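Local coordinates for protein D-ribitol-5-phosphate phosphatase (Bacteroides thetaiotaomicron, PDB 4JB3) that removes the phosphate from D-ribitol 5-phosphate and D-ribitol 1-phosphate, and also from the riboflavin precursor 5-amino-6-(5-phospho-D-ribitylamino)uracil, at residues Lys25-Asp30 / Leu118-Ser123. Residues are numbered along the deposited sequence; the frame is centred on the assembly and turned at random.
Sequences KNIVFD and LGLRKS. With NA (sodium ion), chain B.
Leu120 of helix 111-120 sets one methyl, CD1, against both Ile27 and Phe29 on the central strand of the Rossmann-like HAD core, where a helix packs on the five-stranded parallel sheet. This CD1 does most of the touching. It meets Ile27 CD1 at 3.8 Å, the two side chains crossing at about a right angle, and also the edge of the Phe29 ring, near the ring plane, at CZ. Leu120 CD2 adds a 4.0 Å contact to Ile27 CD1. In Ile27, CG1 is anti to the carbonyl carbon (chi1 -56°) and carries CD1 to the leucine, while CG2 sits over one face of the Phe29 ring, 3.4 Å above its plane and displaced toward the rim. Val192 and, from helix 219-226, Leu222 and Leu226 extend this buried apolar cluster. The other end is loose and wet: between Lys25 and Ser123 the link is a water, 2.8 Å from Lys25 O and only weakly bonded to Ser123 O. Directly after Phe29 the strand delivers Asp30, probably the nucleophile, as in other HAD phosphatases, to the metal site completed by Gly32, Asp194 and two waters; there Asp30 OD2 binds sodium at 2.2 Å.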
ATOM      1  N   LYS A  25     -14.994  -4.616  13.098  1.00 12.49           N
ATOM      2  CA  LYS A  25     -15.427  -5.697  12.212  1.00 13.22           C
ATOM      3  C   LYS A  25     -14.604  -5.776  10.935  1.00 12.72           C
ATOM      4  O   LYS A  25     -14.565  -6.821  10.282  1.00 11.63           O
ATOM      5  CB  LYS A  25     -16.903  -5.532  11.856  1.00 15.49           C
ATOM      6  CG  LYS A  25     -17.835  -5.708  13.033  1.00 17.86           C
ATOM      7  CD  LYS A  25     -19.279  -5.459  12.643  1.00 23.52           C
ATOM      8  CE  LYS A  25     -20.208  -5.724  13.821  1.00 30.18           C
ATOM      9  NZ  LYS A  25     -21.402  -4.834  13.797  1.00 35.33           N
ATOM     10  N   ASN A  26     -13.959  -4.669  10.578  1.00  9.82           N
ATOM     11  CA  ASN A  26     -13.241  -4.553   9.311  1.00  8.91           C
ATOM     12  C   ASN A  26     -11.870  -3.958   9.537  1.00  8.88           C
ATOM     13  O   ASN A  26     -11.700  -3.121  10.425  1.00  8.76           O
ATOM     14  CB  ASN A  26     -13.987  -3.639   8.336  1.00  9.46           C
ATOM     15  CG  ASN A  26     -15.481  -3.846   8.378  1.00 11.59           C
ATOM     16  OD1 ASN A  26     -15.996  -4.877   7.927  1.00 14.41           O
ATOM     17  ND2 ASN A  26     -16.195  -2.867   8.922  1.00 12.40           N
ATOM     18  N   ILE A  27     -10.898  -4.368   8.721  1.00  8.06           N
ATOM     19  CA  ILE A  27      -9.549  -3.813   8.805  1.00  5.65           C
ATOM     20  C   ILE A  27      -9.116  -3.418   7.410  1.00  6.32           C
ATOM     21  O   ILE A  27      -9.234  -4.209   6.477  1.00  8.79           O
ATOM     22  CB  ILE A  27      -8.541  -4.827   9.400  1.00  6.00           C
ATOM     23  CG1 ILE A  27      -9.014  -5.314  10.772  1.00  9.54           C
ATOM     24  CG2 ILE A  27      -7.158  -4.180   9.528  1.00  7.60           C
ATOM     25  CD1 ILE A  27      -8.176  -6.440  11.369  1.00 12.38           C
ATOM     26  N   VAL A  28      -8.646  -2.181   7.271  1.00  6.22           N
ATOM     27  CA  VAL A  28      -8.198  -1.640   5.988  1.00  6.28           C
ATOM     28  C   VAL A  28      -6.708  -1.373   6.110  1.00  7.06           C
ATOM     29  O   VAL A  28      -6.294  -0.580   6.954  1.00  8.34           O
ATOM     30  CB  VAL A  28      -8.948  -0.333   5.644  1.00  6.76           C
ATOM     31  CG1 VAL A  28      -8.434   0.259   4.327  1.00  9.64           C
ATOM     32  CG2 VAL A  28     -10.456  -0.585   5.538  1.00 11.17           C
ATOM     33  N   PHE A  29      -5.907  -2.041   5.281  1.00  6.39           N
ATOM     34  CA  PHE A  29      -4.457  -1.881   5.280  1.00  6.49           C
ATOM     35  C   PHE A  29      -3.968  -1.084   4.077  1.00  7.51           C
ATOM     36  O   PHE A  29      -4.479  -1.235   2.966  1.00  7.54           O
ATOM     37  CB  PHE A  29      -3.770  -3.248   5.156  1.00  6.12           C
ATOM     38  CG  PHE A  29      -3.872  -4.120   6.372  1.00  5.91           C
ATOM     39  CD1 PHE A  29      -3.005  -3.960   7.446  1.00  8.00           C
ATOM     40  CD2 PHE A  29      -4.816  -5.138   6.419  1.00  7.61           C
ATOM     41  CE1 PHE A  29      -3.082  -4.791   8.566  1.00  8.58           C
ATOM     42  CE2 PHE A  29      -4.898  -5.970   7.520  1.00  7.00           C
ATOM     43  CZ  PHE A  29      -4.032  -5.793   8.602  1.00  8.89           C
ATOM     44  N   ASP A  30      -2.937  -0.272   4.280  1.00  6.72           N
ATOM     45  CA  ASP A  30      -2.131   0.225   3.176  1.00  6.35           C
ATOM     46  C   ASP A  30      -1.176  -0.899   2.750  1.00  8.09           C
ATOM     47  O   ASP A  30      -0.994  -1.884   3.483  1.00  8.75           O
ATOM     48  CB  ASP A  30      -1.329   1.438   3.633  1.00  8.47           C
ATOM     49  CG  ASP A  30      -0.734   2.215   2.475  1.00 10.42           C
ATOM     50  OD1 ASP A  30      -1.051   1.922   1.301  1.00 14.81           O
ATOM     51  OD2 ASP A  30       0.046   3.139   2.745  1.00 14.81           O
ATOM     52  N   LEU A 118      -3.547 -13.409   6.978  1.00  9.29           N
ATOM     53  CA  LEU A 118      -4.389 -14.562   6.663  1.00 11.60           C
ATOM     54  C   LEU A 118      -5.210 -14.984   7.880  1.00 11.83           C
ATOM     55  O   LEU A 118      -6.384 -15.364   7.757  1.00 16.81           O
ATOM     56  CB  LEU A 118      -3.549 -15.748   6.194  1.00 14.59           C
ATOM     57  CG  LEU A 118      -3.013 -15.667   4.774  1.00 19.31           C
ATOM     58  CD1 LEU A 118      -2.239 -16.939   4.474  1.00 16.91           C
ATOM     59  CD2 LEU A 118      -4.138 -15.476   3.757  1.00 17.95           C
ATOM     60  N   GLY A 119      -4.597 -14.911   9.056  1.00 10.45           N
ATOM     61  CA  GLY A 119      -5.278 -15.263  10.289  1.00 11.06           C
ATOM     62  C   GLY A 119      -6.409 -14.302  10.606  1.00 11.62           C
ATOM     63  O   GLY A 119      -7.457 -14.709  11.111  1.00 17.10           O
ATOM     64  N   LEU A 120      -6.203 -13.023  10.303  1.00 11.64           N
ATOM     65  CA  LEU A 120      -7.250 -12.023  10.487  1.00 11.91           C
ATOM     66  C   LEU A 120      -8.523 -12.323   9.713  1.00 12.67           C
ATOM     67  O   LEU A 120      -9.614 -11.973  10.160  1.00 13.34           O
ATOM     68  CB  LEU A 120      -6.753 -10.640  10.083  1.00  9.45           C
ATOM     69  CG  LEU A 120      -5.723 -10.037  11.026  1.00 10.61           C
ATOM     70  CD1 LEU A 120      -5.251  -8.707  10.458  1.00 12.54           C
ATOM     71  CD2 LEU A 120      -6.290  -9.854  12.438  1.00 13.84           C
ATOM     72  N   ARG A 121      -8.389 -12.948   8.546  1.00 11.49           N
ATOM     73  CA  ARG A 121      -9.533 -13.109   7.661  1.00 11.69           C
ATOM     74  C   ARG A 121     -10.586 -14.045   8.230  1.00 13.49           C
ATOM     75  O   ARG A 121     -11.724 -14.017   7.792  1.00 16.95           O
ATOM     76  CB  ARG A 121      -9.095 -13.553   6.266  1.00 15.27           C
ATOM     77  CG  ARG A 121      -8.220 -12.521   5.579  1.00 14.65           C
ATOM     78  CD  ARG A 121      -8.146 -12.770   4.088  1.00 16.28           C
ATOM     79  NE  ARG A 121      -9.442 -12.572   3.453  1.00 15.38           N
ATOM     80  CZ  ARG A 121      -9.725 -12.944   2.211  1.00 17.55           C
ATOM     81  NH1 ARG A 121      -8.802 -13.543   1.472  1.00 26.45           N
ATOM     82  NH2 ARG A 121     -10.935 -12.731   1.712  1.00 18.98           N
ATOM     83  N   LYS A 122     -10.202 -14.843   9.224  1.00 22.11           N
ATOM     84  CA  LYS A 122     -11.160 -15.720   9.887  1.00 20.77           C
ATOM     85  C   LYS A 122     -12.140 -14.915  10.737  1.00 21.75           C
ATOM     86  O   LYS A 122     -13.261 -15.356  10.995  1.00 23.52           O
ATOM     87  CB  LYS A 122     -10.438 -16.732  10.775  1.00 22.50           C
ATOM     88  CG  LYS A 122      -9.283 -17.437  10.098  1.00 31.24           C
ATOM     89  CD  LYS A 122      -8.830 -18.638  10.912  1.00 38.80           C
ATOM     90  CE  LYS A 122      -7.481 -19.146  10.427  1.00 42.82           C
ATOM     91  NZ  LYS A 122      -7.477 -19.411   8.962  1.00 44.31           N
ATOM     92  N   SER A 123     -11.713 -13.730  11.157  1.00 17.76           N
ATOM     93  CA  SER A 123     -12.469 -12.933  12.116  1.00 15.61           C
ATOM     94  C   SER A 123     -12.900 -11.562  11.594  1.00 16.18           C
ATOM     95  O   SER A 123     -13.792 -10.935  12.180  1.00 17.95           O
ATOM     96  CB  SER A 123     -11.648 -12.736  13.395  1.00 21.01           C
ATOM     97  OG  SER A 123     -11.357 -13.975  14.016  1.00 25.28           O
TER
HETATM   98 NA    NA B 301       2.182   3.727   3.108  1.00 12.21          NA
HETATM   99  O   HOH W   1     -16.304  -8.859  10.952  1.00 31.74           O
HETATM  100  O   HOH W   2       4.248   4.866   2.954  1.00 22.52           O
HETATM  101  O   HOH W   3       1.217   5.893   3.475  1.00 15.46           O